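PDB 4C0Z: pilus tip adhesin Cpa from Streptococcus pyogenes, which sits at the pilus tip and can bind covalently, through reactive thioester bonds, to targets on the host cell surface, so mediating adhesion of the streptococcal pili. Local coordinates for residues D23-G28 with K36-L41; L103-N108 with N132-Y137. All coordinates share one frame; numbering follows the deposited sequence.

From the N terminus, strand 19-23 runs into residues 23-28. Seven residues later the chain returns as 36-41 and enters strand 41-44. Contact 1 therefore closes the connection between the first two strands of the antiparallel barrel. The chain then passes through strands 51-56 and 72-78 and helix 81-87 before contact 2 opens. Contact 2 joins helix 98-108 to helix 123-138 and closes the connection between them. The two contacts follow in series and neither nests in the other. The centres of contacts 1 and 2 lie about 19 Å apart. Their nearest atoms are about 6 Å apart. Helix 123-138 links them: Leu124, Ile127 and Gln131 of this helix touch side chains of contact 1.

Contact 1. Residues D23-G28 with K36-L41; sequences DSYSKG and KTYHNL
Asp23 grips the 36-41 segment with both carboxylate oxygens. OD1 of Asp23 accepts the backbone N of Asn40 at 2.8 Å in a nearly straight bond. OD2 of Asp23 takes ND1 of His39, also at 2.8 Å, from above the carboxylate plane; carboxylate and imidazole planes are inclined by 31°. Asp23 CG is anti to its backbone N (chi1 -170°), which turns the carboxylate to these donors. Tyr25 N also reaches Asp23 OD1, from the face of the carboxylate opposite to Asn40 N, which makes an Asx turn. Asn40 O receives both N and OG of Ser24, OG at 2.7 Å. Asp23 and Leu41 form a non-hydrogen-bonded antiparallel pair where the first two barrel strands meet.

The tight part is at Tyr25. CB of Tyr38 sits over the centre of the Tyr25 ring, 3.7 Å from the centroid, a CH-pi contact. The Tyr38 ring turns its edge to that Tyr25 face, planes at 82°, in a T-shaped pair. Both hydroxyls bond outside the segments: Tyr25 OH to Ser33 N, Tyr38 OH to Asn125 OD1. The looser side is at partly exposed Lys36. Its CB and CD pass Tyr25 OH, CB at 3.5 Å; the amino end leads away.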
ATOM      1  N   ASP I  23     -14.685  -2.064   4.889  1.00 25.86           N
ATOM      2  CA  ASP I  23     -14.152  -1.181   5.893  1.00 25.10           C
ATOM      3  C   ASP I  23     -15.402  -0.566   6.640  1.00 29.59           C
ATOM      4  O   ASP I  23     -16.215   0.117   6.015  1.00 30.85           O
ATOM      5  CB  ASP I  23     -13.280  -0.086   5.227  1.00 24.69           C
ATOM      6  CG  ASP I  23     -12.468   0.755   6.204  1.00 29.73           C
ATOM      7  OD1 ASP I  23     -12.544   0.497   7.429  1.00 31.20           O
ATOM      8  OD2 ASP I  23     -11.681   1.593   5.743  1.00 35.76           O
ATOM      9  N   SER I  24     -15.539  -0.830   7.948  1.00 27.27           N
ATOM     10  CA  SER I  24     -16.631  -0.295   8.762  1.00 31.14           C
ATOM     11  C   SER I  24     -16.337   1.139   9.268  1.00 36.47           C
ATOM     12  O   SER I  24     -17.238   1.781   9.829  1.00 35.73           O
ATOM     13  CB  SER I  24     -16.977  -1.231   9.917  1.00 36.99           C
ATOM     14  OG  SER I  24     -15.977  -1.204  10.923  1.00 46.74           O
ATOM     15  N   TYR I  25     -15.091   1.656   9.060  1.00 32.40           N
ATOM     16  CA  TYR I  25     -14.786   3.037   9.423  1.00 32.71           C
ATOM     17  C   TYR I  25     -15.337   3.850   8.250  1.00 35.01           C
ATOM     18  O   TYR I  25     -14.647   4.118   7.270  1.00 32.17           O
ATOM     19  CB  TYR I  25     -13.269   3.275   9.625  1.00 33.34           C
ATOM     20  CG  TYR I  25     -12.989   4.681  10.113  1.00 33.46           C
ATOM     21  CD1 TYR I  25     -13.369   5.086  11.391  1.00 37.20           C
ATOM     22  CD2 TYR I  25     -12.398   5.624   9.280  1.00 31.57           C
ATOM     23  CE1 TYR I  25     -13.129   6.382  11.839  1.00 38.32           C
ATOM     24  CE2 TYR I  25     -12.154   6.924   9.717  1.00 33.42           C
ATOM     25  CZ  TYR I  25     -12.505   7.293  11.004  1.00 40.79           C
ATOM     26  OH  TYR I  25     -12.286   8.576  11.432  1.00 41.77           O
ATOM     27  N   SER I  26     -16.626   4.178   8.358  1.00 34.07           N
ATOM     28  CA  SER I  26     -17.457   4.781   7.332  1.00 33.46           C
ATOM     29  C   SER I  26     -18.588   5.596   8.022  1.00 38.14           C
ATOM     30  O   SER I  26     -18.725   5.519   9.235  1.00 37.22           O
ATOM     31  CB  SER I  26     -18.063   3.640   6.521  1.00 37.10           C
ATOM     32  OG  SER I  26     -18.824   4.099   5.424  1.00 49.80           O
ATOM     33  N   LYS I  27     -19.397   6.360   7.256  1.00 38.22           N
ATOM     34  CA  LYS I  27     -20.517   7.150   7.803  1.00 41.14           C
ATOM     35  C   LYS I  27     -21.373   6.288   8.735  1.00 48.01           C
ATOM     36  O   LYS I  27     -21.760   5.173   8.377  1.00 47.61           O
ATOM     37  CB  LYS I  27     -21.404   7.739   6.684  1.00 45.12           C
ATOM     38  CG  LYS I  27     -20.878   9.040   6.085  1.00 63.41           C
ATOM     39  CD  LYS I  27     -21.839   9.576   5.032  1.00 71.62           C
ATOM     40  CE  LYS I  27     -21.364  10.868   4.420  1.00 76.75           C
ATOM     41  NZ  LYS I  27     -21.745  12.023   5.256  1.00 87.83           N
ATOM     42  N   GLY I  28     -21.605   6.779   9.943  1.00 47.06           N
ATOM     43  CA  GLY I  28     -22.357   6.032  10.946  1.00 48.31           C
ATOM     44  C   GLY I  28     -21.480   5.521  12.077  1.00 54.65           C
ATOM     45  O   GLY I  28     -21.973   5.262  13.182  1.00 57.47           O
ATOM     46  N   LYS I  36      -9.595  11.153   7.969  1.00 37.58           N
ATOM     47  CA  LYS I  36      -8.728  10.385   8.865  1.00 36.49           C
ATOM     48  C   LYS I  36      -8.364   9.052   8.245  1.00 37.30           C
ATOM     49  O   LYS I  36      -9.228   8.366   7.694  1.00 36.95           O
ATOM     50  CB  LYS I  36      -9.382  10.205  10.241  1.00 39.00           C
ATOM     51  CG  LYS I  36      -9.328  11.465  11.090  1.00 48.33           C
ATOM     52  CD  LYS I  36      -9.886  11.233  12.482  1.00 51.27           C
ATOM     53  CE  LYS I  36      -9.818  12.488  13.313  1.00 69.46           C
ATOM     54  NZ  LYS I  36     -10.331  12.264  14.690  1.00 79.76           N
ATOM     55  N   THR I  37      -7.084   8.689   8.331  1.00 33.71           N
ATOM     56  CA  THR I  37      -6.537   7.446   7.768  1.00 32.84           C
ATOM     57  C   THR I  37      -6.823   6.194   8.636  1.00 36.62           C
ATOM     58  O   THR I  37      -6.052   5.230   8.592  1.00 36.93           O
ATOM     59  CB  THR I  37      -5.022   7.607   7.505  1.00 34.64           C
ATOM     60  OG1 THR I  37      -4.388   8.083   8.705  1.00 34.67           O
ATOM     61  CG2 THR I  37      -4.726   8.511   6.322  1.00 28.23           C
ATOM     62  N   TYR I  38      -7.934   6.186   9.384  1.00 31.46           N
ATOM     63  CA  TYR I  38      -8.274   5.019  10.184  1.00 31.51           C
ATOM     64  C   TYR I  38      -8.984   3.979   9.299  1.00 33.12           C
ATOM     65  O   TYR I  38      -9.518   4.313   8.241  1.00 26.77           O
ATOM     66  CB  TYR I  38      -9.207   5.406  11.345  1.00 34.11           C
ATOM     67  CG  TYR I  38      -8.564   6.120  12.511  1.00 37.89           C
ATOM     68  CD1 TYR I  38      -7.433   5.598  13.138  1.00 41.37           C
ATOM     69  CD2 TYR I  38      -9.165   7.244  13.082  1.00 38.35           C
ATOM     70  CE1 TYR I  38      -6.876   6.217  14.259  1.00 44.83           C
ATOM     71  CE2 TYR I  38      -8.616   7.871  14.200  1.00 39.63           C
ATOM     72  CZ  TYR I  38      -7.474   7.352  14.791  1.00 46.53           C
ATOM     73  OH  TYR I  38      -6.927   7.991  15.894  1.00 45.41           O
ATOM     74  N   HIS I  39      -8.972   2.717   9.752  1.00 33.04           N
ATOM     75  CA  HIS I  39      -9.673   1.599   9.128  1.00 32.66           C
ATOM     76  C   HIS I  39     -10.194   0.725  10.217  1.00 36.86           C
ATOM     77  O   HIS I  39      -9.614   0.678  11.309  1.00 36.15           O
ATOM     78  CB  HIS I  39      -8.752   0.775   8.185  1.00 32.30           C
ATOM     79  CG  HIS I  39      -8.190   1.596   7.075  1.00 34.08           C
ATOM     80  ND1 HIS I  39      -8.933   1.882   5.946  1.00 34.13           N
ATOM     81  CD2 HIS I  39      -7.009   2.256   7.005  1.00 35.65           C
ATOM     82  CE1 HIS I  39      -8.186   2.695   5.223  1.00 33.27           C
ATOM     83  NE2 HIS I  39      -7.010   2.929   5.810  1.00 34.32           N
ATOM     84  N   ASN I  40     -11.287   0.017   9.923  1.00 33.30           N
ATOM     85  CA  ASN I  40     -11.857  -0.961  10.820  1.00 34.92           C
ATOM     86  C   ASN I  40     -12.478  -2.019   9.934  1.00 37.95           C
ATOM     87  O   ASN I  40     -13.675  -2.017   9.676  1.00 37.11           O
ATOM     88  CB  ASN I  40     -12.842  -0.354  11.836  1.00 32.69           C
ATOM     89  CG  ASN I  40     -13.165  -1.297  12.968  1.00 54.55           C
ATOM     90  OD1 ASN I  40     -12.967  -2.525  12.890  1.00 47.69           O
ATOM     91  ND2 ASN I  40     -13.683  -0.745  14.057  1.00 48.35           N
ATOM     92  N   LEU I  41     -11.625  -2.885   9.418  1.00 35.07           N
ATOM     93  CA  LEU I  41     -12.005  -3.936   8.486  1.00 33.28           C
ATOM     94  C   LEU I  41     -12.729  -5.059   9.150  1.00 39.95           C
ATOM     95  O   LEU I  41     -12.376  -5.486  10.259  1.00 40.18           O
ATOM     96  CB  LEU I  41     -10.803  -4.439   7.669  1.00 31.62           C
ATOM     97  CG  LEU I  41      -9.895  -3.367   7.053  1.00 33.23           C
ATOM     98  CD1 LEU I  41      -8.640  -3.971   6.468  1.00 33.48           C
ATOM     99  CD2 LEU I  41     -10.631  -2.519   6.039  1.00 31.92           C
TER

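Contact 2. Residues L103-N108 with N132-Y137; sequences LRILYN and NAIWYY
Ile105 of helix 98-108 packs on Ala133, Ile134 and Tyr137 of helix 123-138, with the two short segments antiparallel at 178° and their axes 9.9 Å apart at closest approach. The backbones come nearest at Ile105 and Ala133, with CA atoms 7.0 Å apart.

No hydrogen bond crosses between the segments. The contact is apolar, and all five touching residues are buried. Ile105 points at the other helix and its two branches divide the work. CG2 is anti to the backbone N and meets CB of Ala133 at 3.8 Å. The same methyl also touches CD1 of Ile134. The other branch, CG1, is anti to the carbonyl carbon (chi1 -70°) and carries CD1 to the Tyr137 ring. There CD1 of Ile105 lies 3.5 Å from CD2 of Tyr137, approaching the ring obliquely. It also rests against the backbone O of Ala133. The end of Ile134 reaches across to helix 98-108. CD1 of Ile134 touches both Ile105 CG2 and Leu106 CD2, the latter at 3.8 Å. The Leu106 and Ile134 side chains cross at about a right angle.

The layer continues on the sheet side. Leu106 and Ile134 both touch Leu207 of strand 205-211, and Leu106 also packs on Leu193 of strand 191-198. Within helix 98-108, Asn108 ND2 bonds back to Arg104 O at 2.9 Å, and Asn108 N reaches the same oxygen from the opposite face of the carbonyl plane.

This is antiparallel helix-helix packing within the helical part of the thioester domain; Leu106 and Ile134 bring the pair onto the barrel strands. Helix 123-138 also carries Trp135, which touches the bound spermidine in the pocket that includes the thioester residues Cys55 and Gln204.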
ATOM      1  N   LEU I 103      -0.766 -15.110  14.072  1.00 55.90           N
ATOM      2  CA  LEU I 103      -1.672 -15.573  15.135  1.00 58.57           C
ATOM      3  C   LEU I 103      -1.354 -14.908  16.469  1.00 64.07           C
ATOM      4  O   LEU I 103      -2.282 -14.477  17.165  1.00 63.53           O
ATOM      5  CB  LEU I 103      -1.629 -17.091  15.291  1.00 62.41           C
ATOM      6  CG  LEU I 103      -2.834 -17.897  14.778  1.00 67.42           C
ATOM      7  CD1 LEU I 103      -2.741 -19.331  15.230  1.00 70.24           C
ATOM      8  CD2 LEU I 103      -4.161 -17.317  15.244  1.00 70.84           C
ATOM      9  N   ARG I 104      -0.044 -14.807  16.816  1.00 62.04           N
ATOM     10  CA  ARG I 104       0.409 -14.146  18.049  1.00 64.51           C
ATOM     11  C   ARG I 104       0.012 -12.668  18.081  1.00 66.36           C
ATOM     12  O   ARG I 104      -0.397 -12.174  19.133  1.00 67.36           O
ATOM     13  CB  ARG I 104       1.920 -14.290  18.255  1.00 66.37           C
ATOM     14  CG  ARG I 104       2.286 -15.473  19.110  1.00 80.77           C
ATOM     15  CD  ARG I 104       3.752 -15.490  19.506  1.00 96.64           C
ATOM     16  NE  ARG I 104       4.632 -15.731  18.362  1.00102.62           N
ATOM     17  CZ  ARG I 104       4.995 -16.935  17.927  1.00118.77           C
ATOM     18  NH1 ARG I 104       4.546 -18.030  18.527  1.00112.28           N
ATOM     19  NH2 ARG I 104       5.802 -17.052  16.883  1.00102.91           N
ATOM     20  N   ILE I 105       0.106 -11.976  16.926  1.00 59.98           N
ATOM     21  CA  ILE I 105      -0.259 -10.566  16.794  1.00 57.90           C
ATOM     22  C   ILE I 105      -1.754 -10.403  17.006  1.00 63.76           C
ATOM     23  O   ILE I 105      -2.154  -9.507  17.743  1.00 65.26           O
ATOM     24  CB  ILE I 105       0.211  -9.949  15.447  1.00 56.60           C
ATOM     25  CG1 ILE I 105       1.745  -9.815  15.414  1.00 57.50           C
ATOM     26  CG2 ILE I 105      -0.465  -8.586  15.177  1.00 54.77           C
ATOM     27  CD1 ILE I 105       2.293  -9.599  14.026  1.00 60.27           C
ATOM     28  N   LEU I 106      -2.571 -11.254  16.368  1.00 58.45           N
ATOM     29  CA  LEU I 106      -4.018 -11.173  16.488  1.00 56.99           C
ATOM     30  C   LEU I 106      -4.488 -11.467  17.910  1.00 65.12           C
ATOM     31  O   LEU I 106      -5.354 -10.757  18.415  1.00 65.39           O
ATOM     32  CB  LEU I 106      -4.711 -12.066  15.438  1.00 55.18           C
ATOM     33  CG  LEU I 106      -4.477 -11.689  13.964  1.00 55.69           C
ATOM     34  CD1 LEU I 106      -5.233 -12.601  13.023  1.00 54.56           C
ATOM     35  CD2 LEU I 106      -4.887 -10.260  13.681  1.00 54.37           C
ATOM     36  N   TYR I 107      -3.848 -12.446  18.578  1.00 65.00           N
ATOM     37  CA  TYR I 107      -4.116 -12.854  19.960  1.00 68.25           C
ATOM     38  C   TYR I 107      -3.792 -11.744  20.961  1.00 70.32           C
ATOM     39  O   TYR I 107      -4.500 -11.589  21.951  1.00 71.51           O
ATOM     40  CB  TYR I 107      -3.310 -14.121  20.284  1.00 73.33           C
ATOM     41  CG  TYR I 107      -3.657 -14.791  21.597  1.00 80.27           C
ATOM     42  CD1 TYR I 107      -4.861 -15.469  21.758  1.00 83.18           C
ATOM     43  CD2 TYR I 107      -2.740 -14.829  22.645  1.00 84.95           C
ATOM     44  CE1 TYR I 107      -5.185 -16.088  22.962  1.00 88.79           C
ATOM     45  CE2 TYR I 107      -3.039 -15.474  23.842  1.00 90.74           C
ATOM     46  CZ  TYR I 107      -4.262 -16.109  23.994  1.00 97.25           C
ATOM     47  OH  TYR I 107      -4.555 -16.772  25.155  1.00 98.50           O
ATOM     48  N   ASN I 108      -2.740 -10.965  20.687  1.00 64.96           N
ATOM     49  CA  ASN I 108      -2.267  -9.876  21.541  1.00 66.44           C
ATOM     50  C   ASN I 108      -2.734  -8.475  21.157  1.00 68.15           C
ATOM     51  O   ASN I 108      -2.586  -7.543  21.958  1.00 68.02           O
ATOM     52  CB  ASN I 108      -0.747  -9.901  21.618  1.00 69.00           C
ATOM     53  CG  ASN I 108      -0.249 -10.943  22.564  1.00 90.39           C
ATOM     54  OD1 ASN I 108      -0.180 -10.719  23.775  1.00 86.83           O
ATOM     55  ND2 ASN I 108       0.040 -12.125  22.033  1.00 81.52           N
ATOM     56  N   ASN I 132      -0.335  -2.513  11.400  1.00 35.50           N
ATOM     57  CA  ASN I 132       1.075  -2.255  11.121  1.00 36.95           C
ATOM     58  C   ASN I 132       1.960  -3.436  11.483  1.00 44.31           C
ATOM     59  O   ASN I 132       2.869  -3.745  10.727  1.00 45.04           O
ATOM     60  CB  ASN I 132       1.537  -0.953  11.759  1.00 40.03           C
ATOM     61  CG  ASN I 132       1.298   0.206  10.816  1.00 59.65           C
ATOM     62  OD1 ASN I 132       2.188   0.593  10.081  1.00 53.87           O
ATOM     63  ND2 ASN I 132       0.061   0.698  10.702  1.00 51.48           N
ATOM     64  N   ALA I 133       1.643  -4.147  12.580  1.00 43.60           N
ATOM     65  CA  ALA I 133       2.360  -5.357  12.984  1.00 44.92           C
ATOM     66  C   ALA I 133       2.069  -6.501  11.976  1.00 45.11           C
ATOM     67  O   ALA I 133       2.987  -7.224  11.585  1.00 43.23           O
ATOM     68  CB  ALA I 133       1.964  -5.758  14.395  1.00 48.67           C
ATOM     69  N   ILE I 134       0.815  -6.615  11.513  1.00 41.33           N
ATOM     70  CA  ILE I 134       0.414  -7.586  10.482  1.00 40.73           C
ATOM     71  C   ILE I 134       1.195  -7.350   9.160  1.00 41.89           C
ATOM     72  O   ILE I 134       1.800  -8.293   8.634  1.00 42.43           O
ATOM     73  CB  ILE I 134      -1.136  -7.582  10.265  1.00 41.98           C
ATOM     74  CG1 ILE I 134      -1.898  -8.208  11.502  1.00 44.41           C
ATOM     75  CG2 ILE I 134      -1.539  -8.254   8.936  1.00 39.11           C
ATOM     76  CD1 ILE I 134      -1.658  -9.711  11.771  1.00 54.09           C
ATOM     77  N   TRP I 135       1.216  -6.093   8.671  1.00 36.18           N
ATOM     78  CA  TRP I 135       1.921  -5.700   7.439  1.00 34.90           C
ATOM     79  C   TRP I 135       3.403  -5.996   7.495  1.00 37.63           C
ATOM     80  O   TRP I 135       3.982  -6.324   6.462  1.00 36.32           O
ATOM     81  CB  TRP I 135       1.713  -4.219   7.108  1.00 32.42           C
ATOM     82  CG  TRP I 135       0.363  -3.887   6.568  1.00 32.19           C
ATOM     83  CD1 TRP I 135      -0.427  -4.674   5.788  1.00 33.96           C
ATOM     84  CD2 TRP I 135      -0.291  -2.614   6.643  1.00 31.25           C
ATOM     85  NE1 TRP I 135      -1.558  -3.996   5.430  1.00 31.76           N
ATOM     86  CE2 TRP I 135      -1.505  -2.728   5.943  1.00 32.40           C
ATOM     87  CE3 TRP I 135       0.021  -1.395   7.263  1.00 33.04           C
ATOM     88  CZ2 TRP I 135      -2.411  -1.679   5.846  1.00 31.17           C
ATOM     89  CZ3 TRP I 135      -0.881  -0.361   7.178  1.00 33.50           C
ATOM     90  CH2 TRP I 135      -2.069  -0.495   6.455  1.00 32.75           C
ATOM     91  N   TYR I 136       4.017  -5.885   8.698  1.00 34.51           N
ATOM     92  CA  TYR I 136       5.422  -6.196   8.909  1.00 36.30           C
ATOM     93  C   TYR I 136       5.692  -7.652   8.453  1.00 43.26           C
ATOM     94  O   TYR I 136       6.709  -7.918   7.820  1.00 41.96           O
ATOM     95  CB  TYR I 136       5.788  -6.000  10.403  1.00 39.72           C
ATOM     96  CG  TYR I 136       7.212  -6.372  10.748  1.00 43.40           C
ATOM     97  CD1 TYR I 136       8.264  -5.498  10.490  1.00 45.80           C
ATOM     98  CD2 TYR I 136       7.508  -7.589  11.346  1.00 46.57           C
ATOM     99  CE1 TYR I 136       9.578  -5.834  10.814  1.00 50.76           C
ATOM    100  CE2 TYR I 136       8.819  -7.939  11.670  1.00 49.92           C
ATOM    101  CZ  TYR I 136       9.851  -7.061  11.397  1.00 57.19           C
ATOM    102  OH  TYR I 136      11.142  -7.402  11.695  1.00 61.45           O
ATOM    103  N   TYR I 137       4.760  -8.577   8.747  1.00 42.26           N
ATOM    104  CA  TYR I 137       4.921  -9.984   8.376  1.00 43.54           C
ATOM    105  C   TYR I 137       4.364 -10.326   7.002  1.00 46.10           C
ATOM    106  O   TYR I 137       5.026 -11.036   6.250  1.00 47.43           O
ATOM    107  CB  TYR I 137       4.337 -10.913   9.453  1.00 46.61           C
ATOM    108  CG  TYR I 137       5.205 -10.967  10.691  1.00 51.77           C
ATOM    109  CD1 TYR I 137       6.377 -11.721  10.715  1.00 55.48           C
ATOM    110  CD2 TYR I 137       4.891 -10.215  11.820  1.00 53.95           C
ATOM    111  CE1 TYR I 137       7.206 -11.733  11.836  1.00 58.28           C
ATOM    112  CE2 TYR I 137       5.697 -10.241  12.959  1.00 57.99           C
ATOM    113  CZ  TYR I 137       6.853 -11.000  12.962  1.00 64.83           C
ATOM    114  OH  TYR I 137       7.641 -10.991  14.083  1.00 68.78           O
TER